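Local coordinates for protein orotidine 5'-phosphate decarboxylase (Streptomyces avermitilis, PDB 3V75) that probably catalyses the decarboxylation of orotidine 5'-phosphate to UMP, the last step of de novo UMP biosynthesis, at residues A[76-90]-A[107-120]. Sequence-based numbering, arbitrary orientation. Where two conformers were deposited one is given.
Sequences GEHVAVFKPQSAFFE and ARAAGALVVMDAKR
E90 OE2 is gripped by three donors: S86 OG at 2.7 Å on its anti lone pair, R120 NH1 on its syn lone pair, and R120 NH2 at 2.9 Å from above the carboxylate plane. NH1 and NH2 meet this one oxygen end-on, with OE2 in the guanidinium plane, which stands 86° from that of the carboxylate, and A118 CB lies over one guanidinium face. R120 NH2 also pairs with E90 OE1 of the second subunit, and the reciprocal bridge runs back. A glutamine here, present in both chains of the dimer, would probably leave each R120 without its carboxylate charge and weaken the link between subunits. Further back along the chain, strands 81-84 and 113-120, neighbours in the parallel TIM barrel, are joined by backbone bonds such as F82 N to L113 O (2.8 Å) and V115 N to F82 O (2.9 Å). At the start of the strands, F82 CD2 touches A107 CB (3.6 Å) and A112 CB. K83 CG lies anti to the backbone N (chi1 -177°), and bends at chi3 and chi4 swing NZ onto the anti lone pair of D117 OD2, 2.7 Å away. K119, the predicted proton donor, forms salt bridges through NZ with D117 OD1 (2.9 Å) and with D122 of the second subunit. This alternation of lysines and aspartates, the catalytic array of OMP decarboxylases, probably positions the K119 ammonium in a site completed by the second subunit.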
# COMPACT_ATOMS: atom_id res chain seq x y z
N GLY A 76 -18.12 19.59 -1.75
CA GLY A 76 -16.81 20.10 -1.34
C GLY A 76 -16.89 21.25 -0.35
O GLY A 76 -16.03 21.36 0.52
N GLU A 77 -17.91 22.09 -0.47
CA GLU A 77 -18.07 23.21 0.45
C GLU A 77 -18.81 22.85 1.73
O GLU A 77 -18.92 23.69 2.64
CB GLU A 77 -18.75 24.39 -0.23
CG GLU A 77 -17.87 24.94 -1.37
CD GLU A 77 -18.40 26.26 -1.98
OE1 GLU A 77 -19.41 26.83 -1.45
OE2 GLU A 77 -17.81 26.71 -2.99
N HIS A 78 -19.32 21.62 1.81
CA HIS A 78 -20.28 21.26 2.84
C HIS A 78 -19.82 20.22 3.80
O HIS A 78 -20.30 20.16 4.92
CB HIS A 78 -21.61 20.86 2.20
CG HIS A 78 -22.09 21.92 1.25
ND1 HIS A 78 -22.44 23.19 1.68
CD2 HIS A 78 -22.15 21.95 -0.10
CE1 HIS A 78 -22.73 23.94 0.63
NE2 HIS A 78 -22.56 23.22 -0.46
N VAL A 79 -18.85 19.42 3.40
CA VAL A 79 -18.42 18.32 4.29
C VAL A 79 -17.07 18.61 4.90
O VAL A 79 -16.22 19.26 4.28
CB VAL A 79 -18.35 16.91 3.60
CG1 VAL A 79 -19.72 16.50 3.02
CG2 VAL A 79 -17.24 16.85 2.56
N ALA A 80 -16.92 18.15 6.14
CA ALA A 80 -15.66 18.38 6.87
C ALA A 80 -14.48 17.70 6.17
O ALA A 80 -13.40 18.30 6.03
CB ALA A 80 -15.75 17.91 8.31
N VAL A 81 -14.66 16.46 5.75
CA VAL A 81 -13.56 15.63 5.27
C VAL A 81 -14.04 14.78 4.11
O VAL A 81 -15.19 14.29 4.12
CB VAL A 81 -13.07 14.67 6.39
CG1 VAL A 81 -11.75 13.96 6.01
CG2 VAL A 81 -12.92 15.40 7.72
N PHE A 82 -13.18 14.56 3.11
CA PHE A 82 -13.38 13.50 2.11
C PHE A 82 -12.33 12.44 2.25
O PHE A 82 -11.19 12.74 2.67
CB PHE A 82 -13.18 14.02 0.70
CG PHE A 82 -14.31 14.85 0.18
CD1 PHE A 82 -15.58 14.29 -0.04
CD2 PHE A 82 -14.10 16.17 -0.20
CE1 PHE A 82 -16.62 15.05 -0.59
CE2 PHE A 82 -15.12 16.94 -0.78
CZ PHE A 82 -16.39 16.38 -0.95
N LYS A 83 -12.65 11.21 1.85
CA LYS A 83 -11.66 10.13 1.85
C LYS A 83 -11.69 9.43 0.50
O LYS A 83 -12.43 8.47 0.31
CB LYS A 83 -11.92 9.15 2.99
CG LYS A 83 -10.86 8.03 3.08
CD LYS A 83 -11.01 7.19 4.34
CE LYS A 83 -12.16 6.19 4.26
NZ LYS A 83 -11.98 5.12 3.23
N PRO A 84 -10.89 9.90 -0.46
CA PRO A 84 -10.77 9.13 -1.70
C PRO A 84 -10.08 7.81 -1.42
O PRO A 84 -9.12 7.77 -0.65
CB PRO A 84 -9.89 9.99 -2.60
CG PRO A 84 -9.17 10.91 -1.65
CD PRO A 84 -10.06 11.12 -0.47
N GLN A 85 -10.54 6.74 -2.07
CA GLN A 85 -9.88 5.44 -1.99
C GLN A 85 -9.04 5.27 -3.24
O GLN A 85 -9.54 5.10 -4.33
CB GLN A 85 -10.92 4.30 -1.85
CG GLN A 85 -10.37 2.89 -2.01
CD GLN A 85 -9.10 2.68 -1.21
OE1 GLN A 85 -8.00 2.53 -1.80
NE2 GLN A 85 -9.23 2.66 0.11
N SER A 86 -7.72 5.33 -3.04
CA SER A 86 -6.75 5.34 -4.13
C SER A 86 -6.95 4.17 -5.10
O SER A 86 -6.78 4.34 -6.31
CB SER A 86 -5.33 5.28 -3.55
OG SER A 86 -4.38 5.49 -4.57
N ALA A 87 -7.28 2.98 -4.59
CA ALA A 87 -7.34 1.81 -5.47
C ALA A 87 -8.30 1.98 -6.64
O ALA A 87 -8.07 1.48 -7.73
CB ALA A 87 -7.72 0.54 -4.68
N PHE A 88 -9.41 2.68 -6.39
CA PHE A 88 -10.43 2.83 -7.43
C PHE A 88 -9.98 3.76 -8.56
O PHE A 88 -10.53 3.72 -9.65
CB PHE A 88 -11.76 3.30 -6.83
CG PHE A 88 -12.31 2.34 -5.80
CD1 PHE A 88 -12.37 0.98 -6.06
CD2 PHE A 88 -12.79 2.80 -4.58
CE1 PHE A 88 -12.90 0.08 -5.07
CE2 PHE A 88 -13.29 1.92 -3.64
CZ PHE A 88 -13.33 0.58 -3.89
N PHE A 89 -8.97 4.59 -8.28
CA PHE A 89 -8.35 5.45 -9.28
C PHE A 89 -7.18 4.69 -9.95
O PHE A 89 -7.00 4.74 -11.17
CB PHE A 89 -7.86 6.74 -8.60
CG PHE A 89 -8.96 7.58 -8.03
CD1 PHE A 89 -9.48 8.66 -8.76
CD2 PHE A 89 -9.51 7.26 -6.80
CE1 PHE A 89 -10.53 9.44 -8.25
CE2 PHE A 89 -10.56 8.04 -6.27
CZ PHE A 89 -11.07 9.14 -7.01
N GLU A 90 -6.39 3.98 -9.13
CA GLU A 90 -5.18 3.31 -9.63
C GLU A 90 -5.51 2.26 -10.66
O GLU A 90 -4.68 1.92 -11.51
CB GLU A 90 -4.43 2.64 -8.49
CG GLU A 90 -3.83 3.58 -7.50
CD GLU A 90 -3.05 2.85 -6.43
OE1 GLU A 90 -2.38 1.84 -6.75
OE2 GLU A 90 -3.12 3.26 -5.25
N ALA A 107 -11.10 19.46 -4.00
CA ALA A 107 -11.69 19.27 -2.67
C ALA A 107 -11.04 20.20 -1.66
O ALA A 107 -11.72 20.88 -0.88
CB ALA A 107 -11.55 17.82 -2.20
N ARG A 108 -9.70 20.24 -1.66
CA ARG A 108 -9.02 21.09 -0.70
C ARG A 108 -9.27 22.57 -1.00
O ARG A 108 -9.39 23.38 -0.06
CB ARG A 108 -7.51 20.76 -0.64
CG ARG A 108 -7.24 19.27 -0.19
CD ARG A 108 -5.73 18.96 0.08
NE ARG A 108 -5.32 19.56 1.36
CZ ARG A 108 -4.62 20.70 1.49
NH1 ARG A 108 -4.21 21.38 0.41
NH2 ARG A 108 -4.35 21.17 2.69
N ALA A 109 -9.36 22.94 -2.28
CA ALA A 109 -9.66 24.32 -2.63
C ALA A 109 -11.06 24.74 -2.12
O ALA A 109 -11.28 25.92 -1.80
CB ALA A 109 -9.59 24.53 -4.15
N ALA A 110 -11.98 23.77 -2.03
CA ALA A 110 -13.34 24.02 -1.51
C ALA A 110 -13.36 24.06 0.00
O ALA A 110 -14.40 24.37 0.60
CB ALA A 110 -14.31 22.94 -2.02
N GLY A 111 -12.22 23.76 0.63
CA GLY A 111 -12.13 23.83 2.08
C GLY A 111 -12.40 22.52 2.81
O GLY A 111 -12.42 22.51 4.05
N ALA A 112 -12.57 21.43 2.08
CA ALA A 112 -12.70 20.12 2.71
C ALA A 112 -11.31 19.57 3.03
O ALA A 112 -10.36 19.83 2.26
CB ALA A 112 -13.40 19.16 1.81
N LEU A 113 -11.17 18.87 4.15
CA LEU A 113 -9.94 18.14 4.42
C LEU A 113 -9.97 16.89 3.58
O LEU A 113 -11.05 16.35 3.32
CB LEU A 113 -9.85 17.78 5.90
CG LEU A 113 -9.76 19.03 6.80
CD1 LEU A 113 -9.74 18.61 8.26
CD2 LEU A 113 -8.49 19.82 6.50
N VAL A 114 -8.81 16.39 3.18
CA VAL A 114 -8.72 15.15 2.41
C VAL A 114 -7.83 14.14 3.11
O VAL A 114 -6.65 14.41 3.37
CB VAL A 114 -8.20 15.41 0.99
CG1 VAL A 114 -7.94 14.09 0.23
CG2 VAL A 114 -9.21 16.29 0.22
N VAL A 115 -8.41 12.98 3.40
CA VAL A 115 -7.68 11.85 3.92
C VAL A 115 -7.46 10.91 2.75
O VAL A 115 -8.42 10.33 2.22
CB VAL A 115 -8.48 11.12 5.02
CG1 VAL A 115 -7.77 9.83 5.43
CG2 VAL A 115 -8.69 12.06 6.18
N MSE A 116 -6.20 10.76 2.34
CA MSE A 116 -5.90 9.87 1.23
C MSE A 116 -5.91 8.43 1.75
O MSE A 116 -5.03 8.03 2.55
CB MSE A 116 -4.54 10.21 0.63
CG MSE A 116 -4.09 9.19 -0.40
SE MSE A 116 -5.18 9.24 -2.04
CE MSE A 116 -4.74 11.03 -2.58
N ASP A 117 -6.88 7.62 1.32
CA ASP A 117 -6.89 6.23 1.77
C ASP A 117 -6.15 5.37 0.75
O ASP A 117 -6.70 4.90 -0.27
CB ASP A 117 -8.33 5.72 2.00
CG ASP A 117 -8.36 4.47 2.81
OD1 ASP A 117 -7.29 3.82 3.00
OD2 ASP A 117 -9.45 4.09 3.30
N ALA A 118 -4.85 5.21 1.03
CA ALA A 118 -3.94 4.49 0.14
C ALA A 118 -3.24 3.33 0.86
O ALA A 118 -2.57 2.49 0.22
CB ALA A 118 -2.93 5.47 -0.43
N LYS A 119 -3.39 3.27 2.19
CA LYS A 119 -2.85 2.15 3.00
C LYS A 119 -1.42 1.78 2.58
O LYS A 119 -1.13 0.62 2.27
CB LYS A 119 -3.79 0.94 3.00
CG LYS A 119 -5.15 1.26 3.67
CD LYS A 119 -5.98 -0.01 3.77
CE LYS A 119 -7.39 0.27 4.38
NZ LYS A 119 -8.22 1.13 3.46
N ARG A 120 -0.55 2.78 2.58
CA ARG A 120 0.85 2.53 2.18
C ARG A 120 1.66 2.07 3.37
O ARG A 120 1.39 2.44 4.52
CB ARG A 120 1.48 3.81 1.60
CG ARG A 120 0.71 4.40 0.40
CD ARG A 120 0.57 3.37 -0.73
NE ARG A 120 0.30 4.02 -2.03
CZ ARG A 120 -0.73 3.77 -2.86
NH1 ARG A 120 -1.68 2.88 -2.52
NH2 ARG A 120 -0.79 4.42 -4.02
O HOH W 1 -13.27 21.16 6.28
O HOH W 2 -11.76 2.35 1.37